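Local coordinates for protein quinone reductase (Klebsiella pneumoniae subsp. pneumoniae, PDB 4GI5) that probably reduces quinones at the expense of NAD(P)H, with a bound flavin-adenine dinucleotide serving as its redox cofactor, at residues B[43-48]-B[236-241]; B[170-175]-B[232-237]. One frame throughout, in Å; residues are numbered along the deposited sequence.

Interaction 1: residues B[43-48]-B[236-241]; sequences NFAIRH and ERLDTL
With CG anti to the backbone N (chi1 -164°), the imidazole of His48 reaches out from its helix toward Leu238. Leu238 answers from the other helix: its CG lies anti to the carbonyl carbon and the chain then runs on extended, carrying CD1 onto the backbone and methyl of Ala45. CD1 of Leu238 rests 3.7 Å from CA of Ala45 and 3.8 Å from its CB, so a small residue receives the leucine tip. Nearer the surface, CB of Leu238 lies 4.0 Å from ND1 of His48, approaching the ring obliquely. These helices, 37-51 and 224-239, are the first and last of the flavodoxin-like fold and pack side by side on one face of its parallel sheet; Phe44 extends the seam to Leu234 and Ala235 of helix 224-239. The polar margin is bridged by a water lying in the ring plane at the imidazole edge, 3.2 Å from NE2 of His48. The modelled 2.5 Å from this water to OD2 of Asp239, to which it donates, is doubtfully short. The ring and the carboxylate are turned 38° from each other. Just beyond, OG1 of Thr240 turns back to the carbonyl O of Glu236 (2.9 Å).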
ATOM      1  N   ASN B  43     -10.715   5.354  20.834  1.00 18.24           N
ATOM      2  CA  ASN B  43     -10.978   5.957  22.158  1.00 20.58           C
ATOM      3  C   ASN B  43     -10.830   4.962  23.274  1.00 19.39           C
ATOM      4  O   ASN B  43     -10.242   5.317  24.308  1.00 21.90           O
ATOM      5  CB  ASN B  43     -12.321   6.658  22.158  1.00 21.90           C
ATOM      6  CG  ASN B  43     -12.327   7.893  21.273  1.00 21.26           C
ATOM      7  OD1 ASN B  43     -11.318   8.594  20.973  1.00 27.02           O
ATOM      8  ND2 ASN B  43     -13.478   8.155  20.840  1.00 27.07           N
ATOM      9  N   PHE B  44     -11.251   3.720  23.061  1.00 18.60           N
ATOM     10  CA  PHE B  44     -11.049   2.633  23.967  1.00 22.57           C
ATOM     11  C   PHE B  44      -9.596   2.437  24.229  1.00 26.18           C
ATOM     12  O   PHE B  44      -9.160   2.270  25.390  1.00 20.58           O
ATOM     13  CB  PHE B  44     -11.732   1.356  23.455  1.00 19.84           C
ATOM     14  CG  PHE B  44     -11.575   0.186  24.353  1.00 22.95           C
ATOM     15  CD1 PHE B  44     -12.527  -0.011  25.392  1.00 26.88           C
ATOM     16  CD2 PHE B  44     -10.467  -0.610  24.289  1.00 23.21           C
ATOM     17  CE1 PHE B  44     -12.364  -1.050  26.285  1.00 28.98           C
ATOM     18  CE2 PHE B  44     -10.255  -1.671  25.185  1.00 30.79           C
ATOM     19  CZ  PHE B  44     -11.229  -1.906  26.176  1.00 31.29           C
ATOM     20  N   ALA B  45      -8.767   2.364  23.153  1.00 20.19           N
ATOM     21  CA  ALA B  45      -7.357   2.073  23.356  1.00 19.75           C
ATOM     22  C   ALA B  45      -6.652   3.174  24.136  1.00 18.56           C
ATOM     23  O   ALA B  45      -5.833   2.877  25.052  1.00 19.76           O
ATOM     24  CB  ALA B  45      -6.618   1.935  22.005  1.00 21.43           C
ATOM     25  N   ILE B  46      -6.963   4.405  23.797  1.00 18.29           N
ATOM     26  CA  ILE B  46      -6.298   5.555  24.443  1.00 21.57           C
ATOM     27  C   ILE B  46      -6.672   5.495  25.958  1.00 23.07           C
ATOM     28  O   ILE B  46      -5.750   5.552  26.832  1.00 22.85           O
ATOM     29  CB  ILE B  46      -6.780   6.849  23.890  1.00 21.51           C
ATOM     30  CG1 ILE B  46      -6.202   7.100  22.474  1.00 19.50           C
ATOM     31  CG2 ILE B  46      -6.271   8.055  24.686  1.00 23.98           C
ATOM     32  CD1 ILE B  46      -6.874   8.183  21.743  1.00 20.61           C
ATOM     33  N   ARG B  47      -7.956   5.345  26.226  1.00 21.37           N
ATOM     34  CA  ARG B  47      -8.355   5.260  27.679  1.00 23.67           C
ATOM     35  C   ARG B  47      -7.782   4.089  28.388  1.00 24.99           C
ATOM     36  O   ARG B  47      -7.365   4.204  29.597  1.00 24.28           O
ATOM     37  CB  ARG B  47      -9.849   5.358  27.835  1.00 27.20           C
ATOM     38  CG  ARG B  47     -10.369   6.652  27.337  1.00 31.55           C
ATOM     39  CD  ARG B  47     -11.866   6.789  27.638  1.00 43.42           C
ATOM     40  NE  ARG B  47     -12.436   7.841  26.774  1.00 52.10           N
ATOM     41  CZ  ARG B  47     -13.337   7.636  25.793  1.00 54.10           C
ATOM     42  NH1 ARG B  47     -13.792   6.397  25.506  1.00 52.56           N
ATOM     43  NH2 ARG B  47     -13.767   8.676  25.071  1.00 58.07           N
ATOM     44  N   HIS B  48      -7.743   2.927  27.759  1.00 22.99           N
ATOM     45  CA  HIS B  48      -7.194   1.755  28.370  1.00 23.35           C
ATOM     46  C   HIS B  48      -5.740   1.969  28.741  1.00 24.92           C
ATOM     47  O   HIS B  48      -5.247   1.535  29.829  1.00 24.57           O
ATOM     48  CB  HIS B  48      -7.378   0.528  27.449  1.00 23.17           C
ATOM     49  CG  HIS B  48      -7.176  -0.753  28.142  1.00 24.08           C
ATOM     50  ND1 HIS B  48      -5.964  -1.369  28.212  1.00 30.79           N
ATOM     51  CD2 HIS B  48      -8.035  -1.505  28.883  1.00 26.60           C
ATOM     52  CE1 HIS B  48      -6.078  -2.487  28.900  1.00 29.56           C
ATOM     53  NE2 HIS B  48      -7.323  -2.591  29.314  1.00 34.63           N
ATOM     54  N   GLU B 236      -6.546  -7.027  25.602  1.00 20.32           N
ATOM     55  CA  GLU B 236      -5.565  -8.117  25.839  1.00 24.16           C
ATOM     56  C   GLU B 236      -4.273  -7.809  25.121  1.00 23.99           C
ATOM     57  O   GLU B 236      -3.210  -7.947  25.677  1.00 22.30           O
ATOM     58  CB  GLU B 236      -6.135  -9.513  25.468  1.00 27.46           C
ATOM     59  CG  GLU B 236      -5.187 -10.679  25.136  1.00 42.39           C
ATOM     60  CD  GLU B 236      -4.158 -11.025  26.130  1.00 54.58           C
ATOM     61  OE1 GLU B 236      -4.412 -10.786  27.331  1.00 82.83           O
ATOM     62  OE2 GLU B 236      -3.094 -11.591  25.713  1.00 53.39           O
ATOM     63  N   ARG B 237      -4.345  -7.297  23.862  1.00 22.91           N
ATOM     64  CA  ARG B 237      -3.117  -6.864  23.224  1.00 19.88           C
ATOM     65  C   ARG B 237      -2.420  -5.696  23.865  1.00 19.54           C
ATOM     66  O   ARG B 237      -1.185  -5.639  23.992  1.00 21.81           O
ATOM     67  CB  ARG B 237      -3.372  -6.565  21.666  1.00 16.95           C
ATOM     68  CG  ARG B 237      -3.844  -7.757  20.857  1.00 16.83           C
ATOM     69  CD  ARG B 237      -2.941  -9.018  20.830  1.00 20.04           C
ATOM     70  NE  ARG B 237      -1.611  -8.582  20.600  1.00 21.03           N
ATOM     71  CZ  ARG B 237      -1.053  -8.487  19.363  1.00 20.17           C
ATOM     72  NH1 ARG B 237      -1.755  -8.799  18.338  1.00 19.25           N
ATOM     73  NH2 ARG B 237       0.130  -8.005  19.228  1.00 19.77           N
ATOM     74  N   LEU B 238      -3.194  -4.710  24.290  1.00 18.78           N
ATOM     75  CA  LEU B 238      -2.621  -3.560  24.911  1.00 19.93           C
ATOM     76  C   LEU B 238      -1.982  -3.895  26.301  1.00 21.92           C
ATOM     77  O   LEU B 238      -1.036  -3.252  26.711  1.00 23.22           O
ATOM     78  CB  LEU B 238      -3.736  -2.510  25.061  1.00 21.58           C
ATOM     79  CG  LEU B 238      -4.245  -1.889  23.743  1.00 21.93           C
ATOM     80  CD1 LEU B 238      -5.399  -0.973  24.036  1.00 21.45           C
ATOM     81  CD2 LEU B 238      -3.148  -1.172  22.939  1.00 21.63           C
ATOM     82  N   ASP B 239      -2.531  -4.863  26.961  1.00 24.32           N
ATOM     83  CA  ASP B 239      -2.016  -5.355  28.297  1.00 27.10           C
ATOM     84  C   ASP B 239      -0.697  -6.095  28.114  1.00 30.49           C
ATOM     85  O   ASP B 239       0.036  -6.255  29.081  1.00 31.86           O
ATOM     86  CB  ASP B 239      -3.069  -6.318  28.920  1.00 25.38           C
ATOM     87  CG  ASP B 239      -4.297  -5.598  29.452  1.00 26.63           C
ATOM     88  OD1 ASP B 239      -4.214  -4.398  29.582  1.00 28.26           O
ATOM     89  OD2 ASP B 239      -5.329  -6.249  29.724  1.00 33.20           O
ATOM     90  N   THR B 240      -0.358  -6.568  26.898  1.00 25.26           N
ATOM     91  CA  THR B 240       0.801  -7.435  26.723  1.00 23.95           C
ATOM     92  C   THR B 240       1.818  -6.845  25.723  1.00 25.82           C
ATOM     93  O   THR B 240       2.671  -7.566  25.243  1.00 27.24           O
ATOM     94  CB  THR B 240       0.336  -8.838  26.245  1.00 28.15           C
ATOM     95  OG1 THR B 240      -0.510  -8.740  25.075  1.00 25.71           O
ATOM     96  CG2 THR B 240      -0.477  -9.608  27.310  1.00 28.82           C
ATOM     97  N   LEU B 241       1.734  -5.551  25.422  1.00 25.09           N
ATOM     98  CA  LEU B 241       2.575  -4.939  24.423  1.00 26.46           C
ATOM     99  C   LEU B 241       4.062  -5.204  24.596  1.00 34.09           C
ATOM    100  O   LEU B 241       4.834  -5.292  23.595  1.00 28.37           O
ATOM    101  CB  LEU B 241       2.385  -3.460  24.368  1.00 27.36           C
ATOM    102  CG  LEU B 241       1.118  -3.010  23.758  1.00 24.18           C
ATOM    103  CD1 LEU B 241       0.933  -1.519  23.956  1.00 25.13           C
ATOM    104  CD2 LEU B 241       1.147  -3.312  22.263  1.00 27.37           C
TER
HETATM  105  O   HOH W   1      -7.585  -5.497  30.582  1.00 41.23           O

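Interaction 2: residues B[170-175]-B[232-237]; sequences MLIVTA and AALAER. With FAD (flavin-adenine dinucleotide), chain H.
The guanidinium of Arg237 carries the selenium of Met170, a selenomethionine, over one face: SE sits 3.4 Å above the plane, displaced toward the rim, so that NH2 of Arg237 rather than the centre of the group is its nearest neighbour. The N-H groups are left to other partners, and NH2 donates to the carbonyl O of Pro212 in the neighbouring edge strand. This is the helix-on-sheet packing of a flavodoxin-like fold, where the closing helix 224-239 lies against an inner strand, 168-174, and strand 209-216. Bends at chi2 and chi3 (-58° and -46°) turn the Arg237 guanidinium so that one face meets the selenium, while Met170 runs extended as far as SE, its CG anti to the backbone N, then bends at chi3 and meets the arginine obliquely.

One turn earlier in the helix, Leu234 sends CD1 to within 3.8 Å of CD1 of Ile172, the two side chains crossing at about a right angle. Alternate residues Met170 and Ile172 thus give the helix an apolar footing.

At its C-terminal end the same strand reaches the cofactor. OG1 of Thr174 and O4' of FAD share a 2.8 Å hydrogen bond in which either may be the donor, and Asn38 ND2 is also bonded to that OG1. O4' of FAD further makes a weak bond to the carbonyl O of Thr174. One residue on, CB of Ala175 lies 3.5 Å from O2 of the flavin.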
HETATM    1  N   MSE B 170       3.003  -2.070  16.171  1.00 15.30           N
HETATM    2  CA  MSE B 170       1.921  -3.045  15.958  1.00 16.27           C
HETATM    3  C   MSE B 170       0.861  -2.343  15.067  1.00 15.88           C
HETATM    4  O   MSE B 170       0.658  -1.125  15.199  1.00 17.79           O
HETATM    5  CB  MSE B 170       1.210  -3.287  17.298  1.00 18.28           C
HETATM    6  CG  MSE B 170       0.191  -4.336  17.108  1.00 23.89           C
HETATM    7 SE   MSE B 170      -0.651  -4.715  18.930  1.00 26.47          SE
HETATM    8  CE  MSE B 170      -1.799  -3.167  19.254  1.00 28.07           C
ATOM      9  N   LEU B 171       0.210  -3.094  14.217  1.00 15.30           N
ATOM     10  CA  LEU B 171      -0.931  -2.604  13.485  1.00 14.15           C
ATOM     11  C   LEU B 171      -2.229  -3.036  14.184  1.00 15.59           C
ATOM     12  O   LEU B 171      -2.349  -4.168  14.661  1.00 16.00           O
ATOM     13  CB  LEU B 171      -0.925  -3.279  12.130  1.00 13.25           C
ATOM     14  CG  LEU B 171       0.326  -3.140  11.186  1.00 13.27           C
ATOM     15  CD1 LEU B 171       0.142  -3.766   9.833  1.00 14.17           C
ATOM     16  CD2 LEU B 171       0.718  -1.708  11.049  1.00 14.51           C
ATOM     17  N   ILE B 172      -3.249  -2.185  14.080  1.00 12.80           N
ATOM     18  CA  ILE B 172      -4.597  -2.531  14.411  1.00 13.78           C
ATOM     19  C   ILE B 172      -5.439  -2.239  13.211  1.00 13.90           C
ATOM     20  O   ILE B 172      -5.540  -1.133  12.775  1.00 14.81           O
ATOM     21  CB  ILE B 172      -5.123  -1.707  15.608  1.00 15.89           C
ATOM     22  CG1 ILE B 172      -4.317  -1.924  16.864  1.00 16.54           C
ATOM     23  CG2 ILE B 172      -6.580  -2.081  15.844  1.00 17.62           C
ATOM     24  CD1 ILE B 172      -4.713  -0.920  17.978  1.00 19.99           C
ATOM     25  N   VAL B 173      -5.936  -3.257  12.570  1.00 13.61           N
ATOM     26  CA  VAL B 173      -6.614  -3.203  11.292  1.00 13.81           C
ATOM     27  C   VAL B 173      -8.005  -3.793  11.364  1.00 14.32           C
ATOM     28  O   VAL B 173      -8.249  -4.870  11.860  1.00 14.63           O
ATOM     29  CB  VAL B 173      -5.833  -4.046  10.265  1.00 15.82           C
ATOM     30  CG1 VAL B 173      -6.482  -3.971   8.872  1.00 16.24           C
ATOM     31  CG2 VAL B 173      -4.379  -3.562  10.269  1.00 17.55           C
ATOM     32  N   THR B 174      -8.967  -3.087  10.788  1.00 13.39           N
ATOM     33  CA  THR B 174     -10.295  -3.598  10.605  1.00 12.83           C
ATOM     34  C   THR B 174     -10.564  -3.878   9.137  1.00 13.08           C
ATOM     35  O   THR B 174     -10.241  -3.031   8.305  1.00 14.48           O
ATOM     36  CB  THR B 174     -11.399  -2.573  11.093  1.00 16.49           C
ATOM     37  OG1 THR B 174     -11.142  -1.300  10.509  1.00 18.04           O
ATOM     38  CG2 THR B 174     -11.378  -2.357  12.647  1.00 16.04           C
ATOM     39  N   ALA B 175     -11.157  -5.012   8.836  1.00 13.83           N
ATOM     40  CA  ALA B 175     -11.395  -5.448   7.472  1.00 13.86           C
ATOM     41  C   ALA B 175     -12.842  -5.845   7.285  1.00 15.30           C
ATOM     42  O   ALA B 175     -13.480  -6.455   8.190  1.00 17.30           O
ATOM     43  CB  ALA B 175     -10.458  -6.615   7.137  1.00 15.80           C
ATOM     44  N   ALA B 232     -12.451  -6.739  23.918  1.00 19.75           N
ATOM     45  CA  ALA B 232     -11.717  -7.673  24.813  1.00 22.31           C
ATOM     46  C   ALA B 232     -10.366  -8.069  24.221  1.00 22.52           C
ATOM     47  O   ALA B 232      -9.346  -8.126  24.891  1.00 21.51           O
ATOM     48  CB  ALA B 232     -12.571  -8.889  25.045  1.00 25.31           C
ATOM     49  N   ALA B 233     -10.393  -8.322  22.907  1.00 22.32           N
ATOM     50  CA  ALA B 233      -9.146  -8.673  22.160  1.00 21.64           C
ATOM     51  C   ALA B 233      -8.140  -7.521  22.158  1.00 18.16           C
ATOM     52  O   ALA B 233      -6.970  -7.732  22.412  1.00 19.33           O
ATOM     53  CB  ALA B 233      -9.521  -9.136  20.722  1.00 21.63           C
ATOM     54  N   LEU B 234      -8.643  -6.299  21.938  1.00 16.98           N
ATOM     55  CA  LEU B 234      -7.850  -5.129  21.963  1.00 18.01           C
ATOM     56  C   LEU B 234      -7.196  -4.921  23.360  1.00 20.88           C
ATOM     57  O   LEU B 234      -6.034  -4.674  23.498  1.00 18.28           O
ATOM     58  CB  LEU B 234      -8.681  -3.959  21.478  1.00 19.35           C
ATOM     59  CG  LEU B 234      -8.058  -2.584  21.550  1.00 19.38           C
ATOM     60  CD1 LEU B 234      -6.775  -2.488  20.786  1.00 21.17           C
ATOM     61  CD2 LEU B 234      -9.011  -1.532  20.956  1.00 21.41           C
ATOM     62  N   ALA B 235      -7.994  -5.050  24.394  1.00 20.82           N
ATOM     63  CA  ALA B 235      -7.457  -4.787  25.707  1.00 20.30           C
ATOM     64  C   ALA B 235      -6.357  -5.803  26.008  1.00 20.21           C
ATOM     65  O   ALA B 235      -5.328  -5.428  26.617  1.00 22.59           O
ATOM     66  CB  ALA B 235      -8.660  -4.843  26.752  1.00 23.41           C
ATOM     67  N   GLU B 236      -6.546  -7.027  25.602  1.00 20.32           N
ATOM     68  CA  GLU B 236      -5.565  -8.117  25.839  1.00 24.16           C
ATOM     69  C   GLU B 236      -4.273  -7.809  25.121  1.00 23.99           C
ATOM     70  O   GLU B 236      -3.210  -7.947  25.677  1.00 22.30           O
ATOM     71  CB  GLU B 236      -6.135  -9.513  25.468  1.00 27.46           C
ATOM     72  CG  GLU B 236      -5.187 -10.679  25.136  1.00 42.39           C
ATOM     73  CD  GLU B 236      -4.158 -11.025  26.130  1.00 54.58           C
ATOM     74  OE1 GLU B 236      -4.412 -10.786  27.331  1.00 82.83           O
ATOM     75  OE2 GLU B 236      -3.094 -11.591  25.713  1.00 53.39           O
ATOM     76  N   ARG B 237      -4.345  -7.297  23.862  1.00 22.91           N
ATOM     77  CA  ARG B 237      -3.117  -6.864  23.224  1.00 19.88           C
ATOM     78  C   ARG B 237      -2.420  -5.696  23.865  1.00 19.54           C
ATOM     79  O   ARG B 237      -1.185  -5.639  23.992  1.00 21.81           O
ATOM     80  CB  ARG B 237      -3.372  -6.565  21.666  1.00 16.95           C
ATOM     81  CG  ARG B 237      -3.844  -7.757  20.857  1.00 16.83           C
ATOM     82  CD  ARG B 237      -2.941  -9.018  20.830  1.00 20.04           C
ATOM     83  NE  ARG B 237      -1.611  -8.582  20.600  1.00 21.03           N
ATOM     84  CZ  ARG B 237      -1.053  -8.487  19.363  1.00 20.17           C
ATOM     85  NH1 ARG B 237      -1.755  -8.799  18.338  1.00 19.25           N
ATOM     86  NH2 ARG B 237       0.130  -8.005  19.228  1.00 19.77           N
TER
HETATM   87  PA  FAD H 301     -17.944   1.943  10.285  1.00 16.39           P
HETATM   88  O1A FAD H 301     -17.791   3.226  10.992  1.00 17.84           O
HETATM   89  O2A FAD H 301     -18.535   1.779   8.964  1.00 16.72           O
HETATM   90  O5B FAD H 301     -18.785   0.905  11.230  1.00 15.27           O
HETATM   91  C5B FAD H 301     -18.918  -0.514  11.010  1.00 15.90           C
HETATM   92  C4B FAD H 301     -19.994  -1.036  11.905  1.00 15.78           C
HETATM   93  O4B FAD H 301     -19.506  -1.030  13.227  1.00 17.51           O
HETATM   94  C3B FAD H 301     -21.288  -0.265  11.803  1.00 21.19           C
HETATM   95  O3B FAD H 301     -22.300  -1.252  11.669  1.00 22.56           O
HETATM   96  C2B FAD H 301     -21.310   0.368  13.164  1.00 21.19           C
HETATM   97  O2B FAD H 301     -22.642   0.719  13.619  1.00 23.06           O
HETATM   98  C1B FAD H 301     -20.618  -0.563  14.101  1.00 19.70           C
HETATM   99  N9A FAD H 301     -20.122   0.166  15.301  1.00 20.39           N
HETATM  100  C8A FAD H 301     -19.513   1.463  15.440  1.00 18.31           C
HETATM  101  N7A FAD H 301     -19.247   1.759  16.691  1.00 26.92           N
HETATM  102  C5A FAD H 301     -19.812   0.695  17.330  1.00 20.92           C
HETATM  103  C6A FAD H 301     -20.047   0.342  18.731  1.00 28.41           C
HETATM  104  N6A FAD H 301     -19.517   1.188  19.552  1.00 22.41           N
HETATM  105  N1A FAD H 301     -20.657  -0.840  19.095  1.00 28.60           N
HETATM  106  C2A FAD H 301     -21.079  -1.678  18.154  1.00 28.44           C
HETATM  107  N3A FAD H 301     -20.926  -1.376  16.808  1.00 22.23           N
HETATM  108  C4A FAD H 301     -20.315  -0.291  16.491  1.00 22.29           C
HETATM  109  N1  FAD H 301     -12.313  -4.595   3.398  1.00 13.50           N
HETATM  110  C2  FAD H 301     -11.435  -5.593   3.162  1.00 14.89           C
HETATM  111  O2  FAD H 301     -11.510  -6.732   3.792  1.00 14.76           O
HETATM  112  N3  FAD H 301     -10.419  -5.452   2.237  1.00 12.62           N
HETATM  113  C4  FAD H 301     -10.328  -4.370   1.441  1.00 12.93           C
HETATM  114  O4  FAD H 301      -9.367  -4.212   0.675  1.00 13.54           O
HETATM  115  C4X FAD H 301     -11.278  -3.312   1.659  1.00 13.08           C
HETATM  116  N5  FAD H 301     -11.187  -2.160   0.930  1.00 14.11           N
HETATM  117  C5X FAD H 301     -12.050  -1.072   1.228  1.00 13.75           C
HETATM  118  C6  FAD H 301     -11.913   0.072   0.600  1.00 13.19           C
HETATM  119  C7  FAD H 301     -12.665   1.192   0.948  1.00 15.20           C
HETATM  120  C7M FAD H 301     -12.483   2.481   0.236  1.00 17.91           C
HETATM  121  C8  FAD H 301     -13.670   1.064   1.936  1.00 12.97           C
HETATM  122  C8M FAD H 301     -14.539   2.247   2.267  1.00 15.35           C
HETATM  123  C9  FAD H 301     -13.850  -0.117   2.585  1.00 13.42           C
HETATM  124  C9A FAD H 301     -13.014  -1.226   2.266  1.00 12.52           C
HETATM  125  N10 FAD H 301     -13.062  -2.397   2.989  1.00 12.94           N
HETATM  126  C10 FAD H 301     -12.204  -3.456   2.726  1.00 11.98           C
HETATM  127  C1' FAD H 301     -13.987  -2.576   4.117  1.00 13.10           C
HETATM  128  C2' FAD H 301     -13.340  -1.840   5.292  1.00 12.75           C
HETATM  129  O2' FAD H 301     -12.139  -2.415   5.816  1.00 13.05           O
HETATM  130  C3' FAD H 301     -14.351  -1.703   6.477  1.00 14.10           C
HETATM  131  O3' FAD H 301     -15.403  -0.871   5.925  1.00 14.79           O
HETATM  132  C4' FAD H 301     -13.783  -0.987   7.709  1.00 13.68           C
HETATM  133  O4' FAD H 301     -12.877  -1.832   8.343  1.00 15.06           O
HETATM  134  C5' FAD H 301     -14.915  -0.727   8.738  1.00 13.79           C
HETATM  135  O5' FAD H 301     -14.400   0.068   9.758  1.00 14.16           O
HETATM  136  P   FAD H 301     -15.055   1.565   9.937  1.00 15.10           P
HETATM  137  O1P FAD H 301     -14.401   2.172  11.117  1.00 14.42           O
HETATM  138  O2P FAD H 301     -15.055   2.357   8.709  1.00 14.25           O
HETATM  139  O3P FAD H 301     -16.551   1.078  10.304  1.00 15.18           O

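How the interactions relate
From the N terminus, the chain forms strand 24-29, then helix 37-51, whose residues 43-48 meet 236-241 in interaction 1 after 187 intervening residues. Interaction 2 begins inside that span, on strand 168-174, returns after only 56 residues by way of edge strand 209-216, and ends on the same helix, 224-239, the two contacts overlapping at Glu236 and Arg237. That helix thus packs on the first helix with one flank and on the sheet with another. The contacts join where His48 packs on Ala235, and again where Leu241 reaches Met170. Together they tie the first helix, strand 168-174 and the closing helix together.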